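Histidine kinase (Methanosarcina mazei, PDB 3LIB) probably phosphorylates a protein histidine at the expense of ATP in response to signals sensed by the extracellular double Cache domain that makes up this chain. Local coordinates at residues N35-R40 with S151-P155; A57-E62 with F102-W106. The contacts are given in a common frame with arbitrary orientation. Residues are numbered along the deposited sequence.

Contact 1: N35-R40 with S151-P155; sequences NLAIAR and SYVSP
One and a half turns of helix (35-40) lie over an extended strand (151-155), both running in roughly the same direction: the short axes cross at -33° and approach to 7.1 Å. The CA register pairs Leu36 with Tyr152 (5.3 Å) and Arg40 with Ser154 (5.4 Å). Within the helix, Ala39 N hydrogen-bonds to Asn35 O at 3.1 Å and Arg40 N to Leu36 O at 2.7 Å. Strand alternation turns Tyr152 and Ser154 toward the helix and Val153 away from it. Tyr152 adopts chi1 m with chi2 82°, which lays one ring face against Asn35 CB. The helix backbone puts that CB 3.5 Å from the centroid of the Tyr152 ring and 6° off the normal, a CH-pi contact; chi1 m with chi2 -7° then swings the amide so that Asn35 ND2 stands 3.2 Å from Tyr152 CE1. The backbone likewise brings Leu36 CB to 3.9 Å from Tyr152 CD2, and the t,p rotamer sets Leu36 CD1 4.2 Å from the same atom. This is the long N-terminal helix of the PDC (Cache) fold packed obliquely along the antiparallel sheet that contains strand 147-158, whose neighbour 161-171 continues the surface beside Tyr152 with Val168. One turn on, the methyl of Ala39 permits the close approach: its CB is 3.1 Å from Tyr152 O and 4.3 Å from Ser154 CB. Ser154 is t, placing OG 3.7 Å from Arg40 CA and 4.1 Å from Arg40 CG, and hydrogen-bonds through OG to Asp136. Arg40 starts with CB directed away from the strand, then follows m,t,p chi angles, and NE forms a salt bridge to the same Asp136.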
loop_
_atom_site.group_PDB
_atom_site.type_symbol
_atom_site.label_atom_id
_atom_site.label_comp_id
_atom_site.label_asym_id
_atom_site.label_seq_id
_atom_site.Cartn_x
_atom_site.Cartn_y
_atom_site.Cartn_z
ATOM N N ASN A 35 -9.459 3.002 -2.426
ATOM C CA ASN A 35 -8.544 4.086 -2.015
ATOM C C ASN A 35 -8.073 4.930 -3.209
ATOM O O ASN A 35 -8.304 6.151 -3.266
ATOM C CB ASN A 35 -7.301 3.550 -1.320
ATOM C CG ASN A 35 -7.614 2.830 -0.054
ATOM O OD1 ASN A 35 -8.746 2.825 0.381
ATOM N ND2 ASN A 35 -6.608 2.203 0.551
ATOM N N LEU A 36 -7.389 4.265 -4.147
ATOM C CA LEU A 36 -6.994 4.847 -5.433
ATOM C C LEU A 36 -8.124 5.684 -6.104
ATOM O O LEU A 36 -7.913 6.844 -6.438
ATOM C CB LEU A 36 -6.548 3.717 -6.342
ATOM C CG LEU A 36 -5.858 4.038 -7.649
ATOM C CD1 LEU A 36 -4.487 4.587 -7.339
ATOM C CD2 LEU A 36 -5.748 2.765 -8.403
ATOM N N ALA A 37 -9.318 5.111 -6.282
ATOM C CA ALA A 37 -10.486 5.896 -6.677
ATOM C C ALA A 37 -10.560 7.219 -5.926
ATOM O O ALA A 37 -10.817 8.255 -6.534
ATOM C CB ALA A 37 -11.740 5.133 -6.449
ATOM N N ILE A 38 -10.363 7.216 -4.605
ATOM C CA ILE A 38 -10.448 8.489 -3.875
ATOM C C ILE A 38 -9.353 9.456 -4.328
ATOM O O ILE A 38 -9.606 10.658 -4.492
ATOM C CB ILE A 38 -10.346 8.343 -2.356
ATOM C CG1 ILE A 38 -11.349 7.335 -1.826
ATOM C CG2 ILE A 38 -10.604 9.663 -1.694
ATOM C CD1 ILE A 38 -11.107 6.996 -0.352
ATOM N N ALA A 39 -8.140 8.943 -4.530
ATOM C CA ALA A 39 -7.061 9.794 -5.036
ATOM C C ALA A 39 -7.351 10.276 -6.464
ATOM O O ALA A 39 -7.352 11.490 -6.711
ATOM C CB ALA A 39 -5.704 9.104 -4.949
ATOM N N ARG A 40 -7.604 9.351 -7.391
ATOM C CA ARG A 40 -8.017 9.737 -8.733
ATOM C C ARG A 40 -9.110 10.812 -8.672
ATOM O O ARG A 40 -9.080 11.790 -9.419
ATOM C CB ARG A 40 -8.534 8.539 -9.522
ATOM C CG ARG A 40 -7.547 7.425 -9.640
ATOM C CD ARG A 40 -8.053 6.313 -10.537
ATOM N NE ARG A 40 -7.899 6.734 -11.908
ATOM C CZ ARG A 40 -8.897 6.975 -12.749
ATOM N NH1 ARG A 40 -10.159 6.794 -12.414
ATOM N NH2 ARG A 40 -8.630 7.399 -13.955
ATOM N N SER A 151 1.219 4.831 -0.318
ATOM C CA SER A 151 0.420 5.963 -0.832
ATOM C C SER A 151 -0.225 5.658 -2.166
ATOM O O SER A 151 0.402 5.059 -3.035
ATOM C CB SER A 151 1.249 7.248 -0.935
ATOM O OG SER A 151 2.137 7.383 0.173
ATOM N N TYR A 152 -1.487 6.050 -2.301
ATOM C CA TYR A 152 -2.188 5.919 -3.553
ATOM C C TYR A 152 -2.212 7.284 -4.169
ATOM O O TYR A 152 -2.980 8.135 -3.735
ATOM C CB TYR A 152 -3.615 5.493 -3.324
ATOM C CG TYR A 152 -3.764 4.150 -2.696
ATOM C CD1 TYR A 152 -3.639 3.981 -1.332
ATOM C CD2 TYR A 152 -4.060 3.057 -3.458
ATOM C CE1 TYR A 152 -3.791 2.772 -0.761
ATOM C CE2 TYR A 152 -4.221 1.862 -2.899
ATOM C CZ TYR A 152 -4.085 1.719 -1.556
ATOM O OH TYR A 152 -4.236 0.468 -1.026
ATOM N N VAL A 153 -1.378 7.509 -5.171
ATOM C CA VAL A 153 -1.228 8.852 -5.691
ATOM C C VAL A 153 -1.638 8.922 -7.122
ATOM O O VAL A 153 -1.441 7.983 -7.888
ATOM C CB VAL A 153 0.218 9.319 -5.638
ATOM C CG1 VAL A 153 0.275 10.836 -5.751
ATOM C CG2 VAL A 153 0.909 8.796 -4.359
ATOM N N SER A 154 -2.157 10.075 -7.501
ATOM C CA SER A 154 -2.632 10.255 -8.859
ATOM C C SER A 154 -2.336 11.651 -9.385
ATOM O O SER A 154 -2.779 12.636 -8.802
ATOM C CB SER A 154 -4.121 9.988 -8.893
ATOM O OG SER A 154 -4.617 10.194 -10.187
ATOM N N PRO A 155 -1.583 11.727 -10.506
ATOM C CA PRO A 155 -1.134 13.012 -11.076
ATOM C C PRO A 155 -2.285 13.957 -11.520
ATOM O O PRO A 155 -3.305 13.511 -12.069
ATOM C CB PRO A 155 -0.275 12.597 -12.267
ATOM C CG PRO A 155 -0.738 11.228 -12.619
ATOM C CD PRO A 155 -1.222 10.578 -11.362
#

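Contact 2: A57-E62 with F102-W106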
loop_
_atom_site.group_PDB
_atom_site.type_symbol
_atom_site.label_atom_id
_atom_site.label_comp_id
_atom_site.label_asym_id
_atom_site.label_seq_id
_atom_site.Cartn_x
_atom_site.Cartn_y
_atom_site.Cartn_z
ATOM N N ALA A 57 -9.588 23.891 -0.620
ATOM C CA ALA A 57 -8.791 22.693 -0.734
ATOM C C ALA A 57 -8.686 22.025 0.644
ATOM O O ALA A 57 -9.244 20.941 0.881
ATOM C CB ALA A 57 -7.417 23.058 -1.232
ATOM N N LEU A 58 -7.973 22.682 1.558
ATOM C CA LEU A 58 -7.747 22.123 2.878
ATOM C C LEU A 58 -9.023 21.511 3.408
ATOM O O LEU A 58 -9.015 20.442 4.002
ATOM C CB LEU A 58 -7.220 23.191 3.821
ATOM C CG LEU A 58 -5.742 23.497 3.558
ATOM C CD1 LEU A 58 -5.370 24.882 4.081
ATOM C CD2 LEU A 58 -4.800 22.419 4.138
ATOM N N LEU A 59 -10.132 22.180 3.167
ATOM C CA LEU A 59 -11.388 21.704 3.690
ATOM C C LEU A 59 -11.621 20.344 3.073
ATOM O O LEU A 59 -11.734 19.328 3.769
ATOM C CB LEU A 59 -12.522 22.660 3.309
ATOM C CG LEU A 59 -13.522 23.187 4.346
ATOM C CD1 LEU A 59 -14.755 23.706 3.610
ATOM C CD2 LEU A 59 -13.902 22.126 5.348
ATOM N N ILE A 60 -11.675 20.322 1.752
ATOM C CA ILE A 60 -11.825 19.066 1.043
ATOM C C ILE A 60 -10.938 17.977 1.648
ATOM O O ILE A 60 -11.413 16.889 1.994
ATOM C CB ILE A 60 -11.477 19.240 -0.431
ATOM C CG1 ILE A 60 -12.393 20.290 -1.056
ATOM C CG2 ILE A 60 -11.590 17.918 -1.156
ATOM C CD1 ILE A 60 -11.978 20.679 -2.444
ATOM N N LEU A 61 -9.647 18.275 1.781
ATOM C CA LEU A 61 -8.732 17.268 2.278
ATOM C C LEU A 61 -9.185 16.810 3.642
ATOM O O LEU A 61 -9.695 15.688 3.783
ATOM C CB LEU A 61 -7.307 17.773 2.285
ATOM C CG LEU A 61 -6.835 17.941 0.839
ATOM C CD1 LEU A 61 -5.352 18.349 0.767
ATOM C CD2 LEU A 61 -7.095 16.643 0.075
ATOM N N GLU A 62 -9.025 17.693 4.629
ATOM C CA GLU A 62 -9.552 17.511 6.001
ATOM C C GLU A 62 -10.839 16.681 6.110
ATOM O O GLU A 62 -10.929 15.729 6.876
ATOM C CB GLU A 62 -9.816 18.885 6.597
ATOM C CG GLU A 62 -9.640 18.982 8.110
ATOM C CD GLU A 62 -10.344 20.210 8.690
ATOM O OE1 GLU A 62 -10.373 21.273 8.022
ATOM O OE2 GLU A 62 -10.876 20.102 9.812
ATOM N N PHE A 102 2.009 24.803 -2.402
ATOM C CA PHE A 102 0.801 24.212 -1.850
ATOM C C PHE A 102 0.952 22.705 -1.665
ATOM O O PHE A 102 0.773 21.941 -2.614
ATOM C CB PHE A 102 -0.405 24.487 -2.742
ATOM C CG PHE A 102 -1.718 24.182 -2.067
ATOM C CD1 PHE A 102 -1.835 24.300 -0.682
ATOM C CD2 PHE A 102 -2.824 23.777 -2.795
ATOM C CE1 PHE A 102 -3.031 24.021 -0.038
ATOM C CE2 PHE A 102 -4.031 23.491 -2.153
ATOM C CZ PHE A 102 -4.135 23.619 -0.775
ATOM N N VAL A 103 1.260 22.271 -0.446
ATOM C CA VAL A 103 1.639 20.872 -0.221
ATOM C C VAL A 103 1.050 20.314 1.081
ATOM O O VAL A 103 1.741 19.718 1.888
ATOM C CB VAL A 103 3.185 20.701 -0.279
ATOM C CG1 VAL A 103 3.704 21.247 -1.576
ATOM C CG2 VAL A 103 3.848 21.420 0.858
ATOM N N PRO A 104 -0.256 20.487 1.264
ATOM C CA PRO A 104 -0.902 20.264 2.550
ATOM C C PRO A 104 -1.228 18.816 2.829
ATOM O O PRO A 104 -1.993 18.211 2.095
ATOM C CB PRO A 104 -2.195 21.042 2.407
ATOM C CG PRO A 104 -2.486 20.967 0.949
ATOM C CD PRO A 104 -1.186 20.990 0.242
ATOM N N TYR A 105 -0.697 18.279 3.917
ATOM C CA TYR A 105 -0.895 16.875 4.272
ATOM C C TYR A 105 -1.807 16.694 5.472
ATOM O O TYR A 105 -1.366 16.868 6.589
ATOM C CB TYR A 105 0.462 16.292 4.625
ATOM C CG TYR A 105 0.426 14.825 4.934
ATOM C CD1 TYR A 105 1.295 14.265 5.879
ATOM C CD2 TYR A 105 -0.473 13.996 4.297
ATOM C CE1 TYR A 105 1.267 12.916 6.161
ATOM C CE2 TYR A 105 -0.500 12.659 4.566
ATOM C CZ TYR A 105 0.368 12.124 5.492
ATOM O OH TYR A 105 0.321 10.783 5.736
ATOM N N TRP A 106 -3.063 16.336 5.273
ATOM C CA TRP A 106 -3.980 16.188 6.412
ATOM C C TRP A 106 -3.959 14.779 7.010
ATOM O O TRP A 106 -4.495 13.869 6.398
ATOM C CB TRP A 106 -5.401 16.480 5.965
ATOM C CG TRP A 106 -5.921 17.832 6.328
ATOM C CD1 TRP A 106 -6.169 18.869 5.481
ATOM C CD2 TRP A 106 -6.309 18.278 7.632
ATOM N NE1 TRP A 106 -6.671 19.931 6.175
ATOM C CE2 TRP A 106 -6.760 19.597 7.499
ATOM C CE3 TRP A 106 -6.312 17.685 8.901
ATOM C CZ2 TRP A 106 -7.206 20.336 8.577
ATOM C CZ3 TRP A 106 -6.748 18.419 9.970
ATOM C CH2 TRP A 106 -7.190 19.732 9.804
#
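Trp106 buries the most surface here, its indole lying against the helix beside Leu58, Leu61 and Glu62. Glu62 CG lies over the face of the six-membered ring, closer than the model can be trusted for. Leu58 packs against both Pro104 and Trp106: its CB leaves the helix sideways, but the m,t rotamer carries Leu58 CD2 to 3.4 Å from Pro104 CB and 4.0 Å from Trp106 CD1. Leu61 flanks this group: Leu61 CB is 3.6 Å from Trp106 CD1, and Leu61 CD1 is 3.9 Å from Pro104 CG. Before the strand begins, Phe102 presents its ring edge to Ala57, Phe102 CZ to Ala57 CB 3.4 Å, and stacks with Phe83. Helix 54-66 thereby packs on strand 104-107 of the antiparallel sheet at 28° between the short axes, which approach to 8.6 Å, while Tyr105 points away from the helix. Val115, on the adjoining strand, touches both Leu58 and Trp106. Aliphatic helix side chains against proline and aromatic rings imply an interface held chiefly by hydrophobic packing.

In the fold
Contacts 1 and 2 place two successive helices, 12-48 and 54-66, on one antiparallel sheet. Strands 161-171 and 73-78 separate strand 147-158 of contact 1 from strand 104-107 of contact 2, so the centres are 14 Å apart and the nearest atoms about 7 Å, without touching. Along the chain, both segments of contact 2 fall between those of contact 1. Ile38 of contact 1 reaches Asn68 and Leu71, in the loop that follows helix 54-66. On the sheet face turned away from these two helices, Ser151 and Tyr105 each make a weak hydrogen bond to Asp169; this is the face where many related Cache domains bind ligands, which suggests a comparable pocket here.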